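Local atomic coordinates of hypothetical aldose 1-epimerase (Klebsiella pneumoniae subsp. pneumoniae MGH 78578, PDB entry 3TY1), a protein that probably binds carbohydrate, as relatives in the galactose mutarotase clan do, although its substrate and any epimerase activity are not established. Residues A[40-50]-A[88-96]; A[122-133]-A[320-329]. All coordinates share one frame; numbering follows the deposited sequence.

Contact 1. Residues A[40-50]-A[88-96]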
# COMPACT_ATOMS: atom_id res chain seq x y z
N LEU A 40 13.94 -4.22 -10.63
CA LEU A 40 13.18 -5.40 -11.05
C LEU A 40 11.76 -5.03 -11.50
O LEU A 40 11.22 -3.96 -11.19
CB LEU A 40 13.12 -6.46 -9.94
CG LEU A 40 14.46 -7.00 -9.46
CD1 LEU A 40 14.15 -7.89 -8.22
CD2 LEU A 40 15.18 -7.71 -10.60
N HIS A 41 11.13 -5.96 -12.21
CA HIS A 41 9.80 -5.75 -12.79
C HIS A 41 9.00 -7.05 -12.74
O HIS A 41 9.57 -8.15 -12.59
CB HIS A 41 9.89 -5.21 -14.23
CG HIS A 41 10.64 -3.93 -14.36
ND1 HIS A 41 10.09 -2.70 -14.04
CD2 HIS A 41 11.91 -3.67 -14.78
CE1 HIS A 41 10.99 -1.75 -14.24
NE2 HIS A 41 12.09 -2.31 -14.70
N GLY A 42 7.69 -6.91 -12.86
CA GLY A 42 6.78 -8.05 -12.91
C GLY A 42 6.15 -8.38 -11.57
O GLY A 42 6.79 -8.28 -10.50
N GLY A 43 4.87 -8.78 -11.60
CA GLY A 43 4.21 -9.17 -10.36
C GLY A 43 4.27 -8.11 -9.27
O GLY A 43 4.20 -6.92 -9.56
N LYS A 44 4.43 -8.54 -8.03
CA LYS A 44 4.52 -7.63 -6.88
C LYS A 44 5.95 -7.10 -6.67
O LYS A 44 6.22 -6.36 -5.73
CB LYS A 44 4.00 -8.33 -5.63
CG LYS A 44 2.54 -8.60 -5.69
CD LYS A 44 1.98 -9.09 -4.36
CE LYS A 44 2.55 -10.43 -3.92
NZ LYS A 44 1.81 -11.04 -2.75
N GLN A 45 6.82 -7.42 -7.61
CA GLN A 45 8.23 -7.05 -7.59
C GLN A 45 8.47 -5.76 -8.39
O GLN A 45 9.59 -5.27 -8.48
CB GLN A 45 8.99 -8.33 -8.06
CG GLN A 45 10.22 -8.22 -8.70
CD GLN A 45 10.76 -9.55 -9.08
OE1 GLN A 45 11.13 -10.35 -8.22
NE2 GLN A 45 10.95 -9.74 -10.37
N GLU A 46 7.39 -5.16 -8.93
CA GLU A 46 7.53 -3.96 -9.75
C GLU A 46 8.19 -2.81 -8.98
O GLU A 46 7.71 -2.42 -7.94
CB GLU A 46 6.18 -3.48 -10.29
CG GLU A 46 6.30 -2.21 -11.18
CD GLU A 46 7.30 -2.34 -12.37
OE1 GLU A 46 7.24 -3.35 -13.09
OE2 GLU A 46 8.11 -1.43 -12.60
N GLY A 47 9.32 -2.35 -9.48
CA GLY A 47 10.05 -1.24 -8.86
C GLY A 47 11.04 -1.64 -7.77
O GLY A 47 11.78 -0.80 -7.34
N SER A 48 11.05 -2.90 -7.34
CA SER A 48 11.97 -3.37 -6.32
C SER A 48 13.38 -3.37 -6.83
O SER A 48 13.61 -3.72 -7.98
CB SER A 48 11.65 -4.79 -5.88
OG SER A 48 10.43 -4.82 -5.14
N LYS A 49 14.34 -2.97 -5.99
CA LYS A 49 15.75 -3.03 -6.38
C LYS A 49 16.50 -4.17 -5.68
O LYS A 49 16.18 -4.52 -4.53
CB LYS A 49 16.42 -1.75 -6.01
CG LYS A 49 15.93 -0.50 -6.72
CD LYS A 49 16.59 0.75 -6.11
CE LYS A 49 15.91 1.19 -4.78
NZ LYS A 49 16.61 2.32 -4.12
N ILE A 50 17.47 -4.73 -6.39
CA ILE A 50 18.48 -5.61 -5.80
C ILE A 50 19.84 -4.99 -6.06
O ILE A 50 20.03 -4.25 -7.06
CB ILE A 50 18.44 -7.08 -6.31
CG1 ILE A 50 18.54 -7.19 -7.81
CG2 ILE A 50 17.19 -7.79 -5.75
CD1 ILE A 50 18.76 -8.63 -8.30
N LYS A 88 8.72 -16.16 -4.36
CA LYS A 88 9.84 -16.10 -5.29
C LYS A 88 10.18 -14.66 -5.69
O LYS A 88 11.29 -14.39 -6.10
CB LYS A 88 9.54 -16.89 -6.55
CG LYS A 88 9.15 -18.34 -6.33
CD LYS A 88 10.25 -19.19 -5.82
CE LYS A 88 9.80 -20.68 -5.66
NZ LYS A 88 10.67 -21.38 -4.60
N GLU A 89 9.26 -13.75 -5.54
CA GLU A 89 9.48 -12.36 -5.93
C GLU A 89 10.13 -11.55 -4.79
O GLU A 89 9.96 -11.89 -3.63
CB GLU A 89 8.11 -11.76 -6.29
CG GLU A 89 7.67 -12.40 -7.66
CD GLU A 89 6.28 -12.00 -8.14
OE1 GLU A 89 5.60 -11.16 -7.49
OE2 GLU A 89 5.89 -12.59 -9.17
N VAL A 90 10.84 -10.49 -5.18
CA VAL A 90 11.37 -9.49 -4.29
C VAL A 90 10.23 -8.46 -4.16
O VAL A 90 10.14 -7.50 -4.96
CB VAL A 90 12.67 -8.87 -4.86
CG1 VAL A 90 13.24 -7.77 -3.90
CG2 VAL A 90 13.72 -10.02 -5.16
N VAL A 91 9.37 -8.67 -3.17
CA VAL A 91 8.11 -7.95 -3.08
C VAL A 91 8.34 -6.50 -2.67
O VAL A 91 8.97 -6.21 -1.63
CB VAL A 91 7.11 -8.65 -2.16
CG1 VAL A 91 5.78 -7.87 -2.05
CG2 VAL A 91 6.90 -10.12 -2.64
N ASN A 92 7.84 -5.58 -3.50
CA ASN A 92 7.93 -4.15 -3.20
C ASN A 92 7.00 -3.96 -1.99
O ASN A 92 5.84 -4.36 -2.05
CB ASN A 92 7.43 -3.33 -4.36
CG ASN A 92 7.62 -1.83 -4.17
OD1 ASN A 92 7.34 -1.27 -3.11
ND2 ASN A 92 7.98 -1.15 -5.27
N PRO A 93 7.49 -3.34 -0.89
CA PRO A 93 6.59 -3.14 0.28
C PRO A 93 5.25 -2.41 -0.01
O PRO A 93 4.32 -2.57 0.76
CB PRO A 93 7.45 -2.29 1.20
CG PRO A 93 8.83 -2.77 0.93
CD PRO A 93 8.87 -2.95 -0.56
N ALA A 94 5.18 -1.64 -1.11
CA ALA A 94 3.90 -1.03 -1.56
C ALA A 94 2.77 -2.03 -1.78
O ALA A 94 1.59 -1.68 -1.73
CB ALA A 94 4.13 -0.22 -2.83
N PHE A 95 3.12 -3.29 -2.04
CA PHE A 95 2.15 -4.36 -2.24
C PHE A 95 1.97 -5.28 -1.03
O PHE A 95 1.37 -6.35 -1.17
CB PHE A 95 2.57 -5.23 -3.45
CG PHE A 95 2.56 -4.49 -4.73
CD1 PHE A 95 1.36 -3.99 -5.26
CD2 PHE A 95 3.73 -4.27 -5.42
CE1 PHE A 95 1.34 -3.30 -6.48
CE2 PHE A 95 3.71 -3.54 -6.62
CZ PHE A 95 2.52 -3.08 -7.14
N ILE A 96 2.51 -4.90 0.13
CA ILE A 96 2.32 -5.73 1.33
C ILE A 96 1.55 -4.90 2.31
O ILE A 96 1.91 -3.73 2.50
CB ILE A 96 3.67 -6.13 1.98
CG1 ILE A 96 4.44 -7.07 1.05
CG2 ILE A 96 3.45 -6.77 3.40
CD1 ILE A 96 5.52 -7.84 1.70
O HOH W 1 1.76 -9.07 -0.70
O HOH W 2 11.91 -13.02 -8.64
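The loop that closes the β-hairpin of strands 33-39 and 49-55 lies along the loop 88-96, with K44 and N92 joined through their backbones. A 2.9 Å bond from N92 N to K44 O is the one backbone-to-backbone hydrogen bond between the segments. E89 reaches K44 N through OE1 (2.9 Å), which is approached from above the carboxylate plane, while OE2 is held by S145 of the second subunit. G43 adopts a positive phi and fits close to this carboxylate without a side chain, a place well suited to glycine. Q45 works in the opposite direction: with CG anti to the backbone N (chi1 152°) and the chain extended beyond, OE1 takes V90 N on a lone pair, nearly straight at 171° and 3.1 Å. Its NE2 bonds H41 O and A10 O of the second subunit, and these bonds help hold the amide's rotation. S48 is small enough to lie against the V90 backbone, where OG donates to V90 O at 2.7 Å. The two methyls of V90 are shared out, CG2 touching L40 CD1 at 3.8 Å and CG1 facing S48 CB. Asparagine suits this place because its amide serves both segments: N92 ND2 donates to E46 O at 3.0 Å, in the carbonyl plane, and OD1 accepts from A94 N. Further along, the K44 CG and CD methylenes pack against F95 CB, with K44 CD 4.0 Å from it, and NZ reaches F95 O through a water. Polar side chains bonding the backbone of a neighbouring loop are the means here, joining a hairpin connection of the β-supersandwich to an irregular segment that turns, by the Asx turn of N92, into a short 3-10 segment.

Contact 2. Residues A[122-133]-A[320-329]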
# COMPACT_ATOMS: atom_id res chain seq x y z
N THR A 122 9.69 -5.99 17.40
CA THR A 122 9.97 -7.25 16.73
C THR A 122 9.05 -8.35 17.25
O THR A 122 8.25 -8.15 18.15
CB THR A 122 11.46 -7.66 16.94
OG1 THR A 122 11.83 -8.59 15.93
CG2 THR A 122 11.71 -8.25 18.38
N GLY A 123 9.17 -9.53 16.66
CA GLY A 123 8.53 -10.71 17.18
C GLY A 123 7.15 -11.00 16.62
O GLY A 123 6.63 -10.25 15.78
N HIS A 124 6.55 -12.07 17.12
CA HIS A 124 5.22 -12.48 16.67
C HIS A 124 4.21 -11.35 16.93
O HIS A 124 4.39 -10.56 17.85
CB HIS A 124 4.75 -13.74 17.38
CG HIS A 124 5.52 -14.96 17.02
ND1 HIS A 124 5.44 -16.12 17.76
CD2 HIS A 124 6.39 -15.22 16.02
CE1 HIS A 124 6.20 -17.04 17.21
NE2 HIS A 124 6.77 -16.52 16.15
N PRO A 125 3.14 -11.27 16.13
CA PRO A 125 2.18 -10.18 16.29
C PRO A 125 1.29 -10.25 17.53
O PRO A 125 1.14 -11.30 18.13
CB PRO A 125 1.32 -10.28 15.02
CG PRO A 125 1.31 -11.69 14.67
CD PRO A 125 2.75 -12.18 15.03
N VAL A 126 0.77 -9.09 17.93
CA VAL A 126 -0.16 -8.97 19.05
C VAL A 126 -0.84 -7.65 18.90
O VAL A 126 -0.23 -6.70 18.41
CB VAL A 126 0.56 -8.99 20.45
CG1 VAL A 126 1.56 -7.79 20.62
CG2 VAL A 126 -0.46 -8.99 21.63
N THR A 127 -2.10 -7.60 19.30
CA THR A 127 -2.84 -6.34 19.41
C THR A 127 -2.75 -5.91 20.87
O THR A 127 -3.22 -6.59 21.74
CB THR A 127 -4.29 -6.54 18.93
OG1 THR A 127 -4.26 -7.11 17.61
CG2 THR A 127 -5.11 -5.22 18.94
N ALA A 128 -2.10 -4.78 21.13
CA ALA A 128 -1.91 -4.23 22.48
C ALA A 128 -2.04 -2.74 22.28
O ALA A 128 -1.81 -2.25 21.18
CB ALA A 128 -0.55 -4.57 23.03
N ASP A 129 -2.47 -2.07 23.35
CA ASP A 129 -3.08 -0.73 23.31
C ASP A 129 -4.31 -1.05 22.49
O ASP A 129 -4.95 -2.09 22.69
CB ASP A 129 -2.23 0.34 22.62
CG ASP A 129 -0.74 0.19 22.89
OD1 ASP A 129 -0.32 0.12 24.07
OD2 ASP A 129 0.01 0.14 21.89
N GLY A 130 -4.62 -0.21 21.52
CA GLY A 130 -5.59 -0.60 20.53
C GLY A 130 -4.91 -0.88 19.19
O GLY A 130 -5.57 -0.83 18.16
N GLN A 131 -3.61 -1.20 19.17
CA GLN A 131 -2.90 -1.25 17.87
C GLN A 131 -2.31 -2.61 17.56
O GLN A 131 -1.96 -3.36 18.46
CB GLN A 131 -1.79 -0.18 17.84
CG GLN A 131 -0.39 -0.61 18.26
CD GLN A 131 0.68 0.44 17.92
OE1 GLN A 131 0.53 1.61 18.23
NE2 GLN A 131 1.75 -0.00 17.28
N ILE A 132 -2.14 -2.88 16.28
CA ILE A 132 -1.55 -4.15 15.86
C ILE A 132 -0.05 -3.96 15.73
O ILE A 132 0.40 -3.16 14.93
CB ILE A 132 -2.10 -4.63 14.52
CG1 ILE A 132 -3.62 -4.83 14.58
CG2 ILE A 132 -1.45 -5.96 14.13
CD1 ILE A 132 -4.28 -5.05 13.19
N TYR A 133 0.71 -4.71 16.52
CA TYR A 133 2.14 -4.81 16.36
C TYR A 133 2.35 -5.95 15.41
O TYR A 133 2.11 -7.09 15.77
CB TYR A 133 2.80 -5.12 17.69
CG TYR A 133 2.82 -3.93 18.62
CD1 TYR A 133 3.83 -2.99 18.54
CD2 TYR A 133 1.80 -3.75 19.56
CE1 TYR A 133 3.86 -1.89 19.37
CE2 TYR A 133 1.81 -2.66 20.41
CZ TYR A 133 2.83 -1.73 20.31
OH TYR A 133 2.85 -0.65 21.14
N SER A 320 15.86 -9.68 21.74
CA SER A 320 14.62 -10.34 22.17
C SER A 320 14.49 -11.73 21.57
O SER A 320 15.14 -12.09 20.57
CB SER A 320 13.39 -9.50 21.74
OG SER A 320 12.94 -8.62 22.74
N TYR A 321 13.64 -12.51 22.23
CA TYR A 321 13.12 -13.74 21.68
C TYR A 321 11.92 -13.34 20.82
O TYR A 321 11.52 -12.17 20.80
CB TYR A 321 12.73 -14.75 22.78
CG TYR A 321 13.92 -15.23 23.57
CD1 TYR A 321 14.98 -15.93 22.95
CD2 TYR A 321 14.01 -15.01 24.93
CE1 TYR A 321 16.08 -16.40 23.71
CE2 TYR A 321 15.10 -15.45 25.68
CZ TYR A 321 16.13 -16.14 25.07
OH TYR A 321 17.22 -16.57 25.83
N ALA A 322 11.36 -14.31 20.11
CA ALA A 322 10.32 -14.05 19.13
C ALA A 322 8.90 -13.94 19.68
O ALA A 322 7.93 -13.85 18.89
CB ALA A 322 10.41 -15.12 17.99
N TYR A 323 8.75 -13.97 21.00
CA TYR A 323 7.45 -13.70 21.61
C TYR A 323 7.00 -12.29 21.26
O TYR A 323 7.82 -11.48 20.88
CB TYR A 323 7.48 -13.85 23.13
CG TYR A 323 7.83 -15.23 23.62
CD1 TYR A 323 6.95 -16.28 23.48
CD2 TYR A 323 9.07 -15.48 24.22
CE1 TYR A 323 7.27 -17.56 23.93
CE2 TYR A 323 9.41 -16.76 24.68
CZ TYR A 323 8.50 -17.79 24.51
OH TYR A 323 8.81 -19.05 24.93
N PRO A 324 5.68 -11.99 21.37
CA PRO A 324 5.20 -10.65 21.08
C PRO A 324 5.75 -9.59 22.03
O PRO A 324 6.23 -9.92 23.11
CB PRO A 324 3.67 -10.77 21.23
CG PRO A 324 3.38 -12.20 21.11
CD PRO A 324 4.58 -12.92 21.65
N VAL A 325 5.67 -8.35 21.60
CA VAL A 325 6.23 -7.22 22.34
C VAL A 325 5.67 -7.09 23.76
O VAL A 325 6.38 -6.62 24.66
CB VAL A 325 6.06 -5.91 21.53
CG1 VAL A 325 4.56 -5.53 21.42
CG2 VAL A 325 6.90 -4.79 22.14
N THR A 326 4.43 -7.56 23.98
CA THR A 326 3.82 -7.63 25.31
C THR A 326 4.63 -8.53 26.26
O THR A 326 4.91 -8.15 27.37
CB THR A 326 2.34 -8.13 25.24
OG1 THR A 326 2.27 -9.28 24.38
CG2 THR A 326 1.43 -7.05 24.70
N ILE A 327 5.02 -9.71 25.80
CA ILE A 327 5.83 -10.66 26.61
C ILE A 327 7.25 -10.14 26.79
O ILE A 327 7.78 -10.15 27.91
CB ILE A 327 5.80 -12.08 26.01
CG1 ILE A 327 4.44 -12.71 26.34
CG2 ILE A 327 6.94 -12.93 26.53
CD1 ILE A 327 4.00 -13.79 25.40
N GLU A 328 7.84 -9.63 25.71
CA GLU A 328 9.21 -9.09 25.76
C GLU A 328 9.35 -7.86 26.69
O GLU A 328 10.40 -7.69 27.32
CB GLU A 328 9.76 -8.79 24.37
CG GLU A 328 9.85 -10.05 23.52
CD GLU A 328 10.82 -11.08 24.06
OE1 GLU A 328 12.03 -10.75 24.16
OE2 GLU A 328 10.38 -12.20 24.41
N ARG A 329 8.30 -7.05 26.79
CA ARG A 329 8.28 -5.96 27.78
C ARG A 329 8.16 -6.50 29.21
O ARG A 329 8.92 -6.10 30.11
CB ARG A 329 7.10 -5.02 27.54
CG ARG A 329 7.25 -4.09 26.35
CD ARG A 329 5.89 -3.57 25.98
NE ARG A 329 5.91 -2.71 24.81
CZ ARG A 329 4.82 -2.20 24.23
NH1 ARG A 329 3.59 -2.45 24.70
NH2 ARG A 329 4.96 -1.44 23.16
O HOH W 3 5.33 -8.02 18.66
O HOH W 4 8.60 -8.75 20.68
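H124 N donates to A322 O across 2.9 Å, almost straight at 170°, and sets the two segments side by side where G123 lies against A322. From there they diverge: 122-133 becomes a two-stranded hairpin, and 320-329 enters a helix with P324 at its N-cap. Strand 126-128 and the short helix 325-329 run at 68° to each other, 9.7 Å apart at their closest. G123 has a positive phi and lies close to the A322 and Y323 carbonyls, so glycine fits where a side chain would collide with Y323 O. Near the helix start, one water is gripped by three backbone atoms: it donates to T122 O and H124 O and accepts from V325 N at 3.0 Å. The H124 ring turns one face to A322 O, and its ND1 is bonded to E384, the last residue of the chain. Here, then, a β-hairpin is laid against the first turn of a helix, and the side chains between them are mostly apolar. V126 points at the helix, its CB 3.7 Å from P324 CB, and its CG2 meets the tip of T326. The smallness of A128 lets T326 CG2 come to 3.6 Å from A128 CB. V325 sets CG1 between its backbone N and carbonyl carbon, which brings that methyl over one face of Y133, 3.8 Å from the ring centroid, in a CH-π contact. Q131 NE2 lies over the opposite face, and W121 meets the same ring edge-to-face. Beyond the aromatic ring the chemistry turns polar: the extended R329 brings NH2 to Y133 OH at 3.0 Å, with guanidinium and ring planes perpendicular. Arginine's long reach suits this span from helix to hairpin; the tyrosine hydroxyl also meets a bound sulfate, though weakly.

Contact 1 is the more buried: it ties a hairpin loop of the six-stranded sheet to the irregular segment ahead of helix 100-103, and two of its polar side chains, Q45 and E89, also bond the second subunit. Contact 2 is partly buried and joins elements far apart in sequence, a small hairpin and the helix 325-330, with apolar side chains and the Y133 ring between them. Side-chain-to-backbone bonds dominate contact 1, whereas contact 2 relies on hydrophobic packing, one backbone bond, bridging waters and one arginine-tyrosine bond. The two share no residues; their nearest atoms are about 12 Å apart and their centres about 27 Å. Both also touch the third subunit.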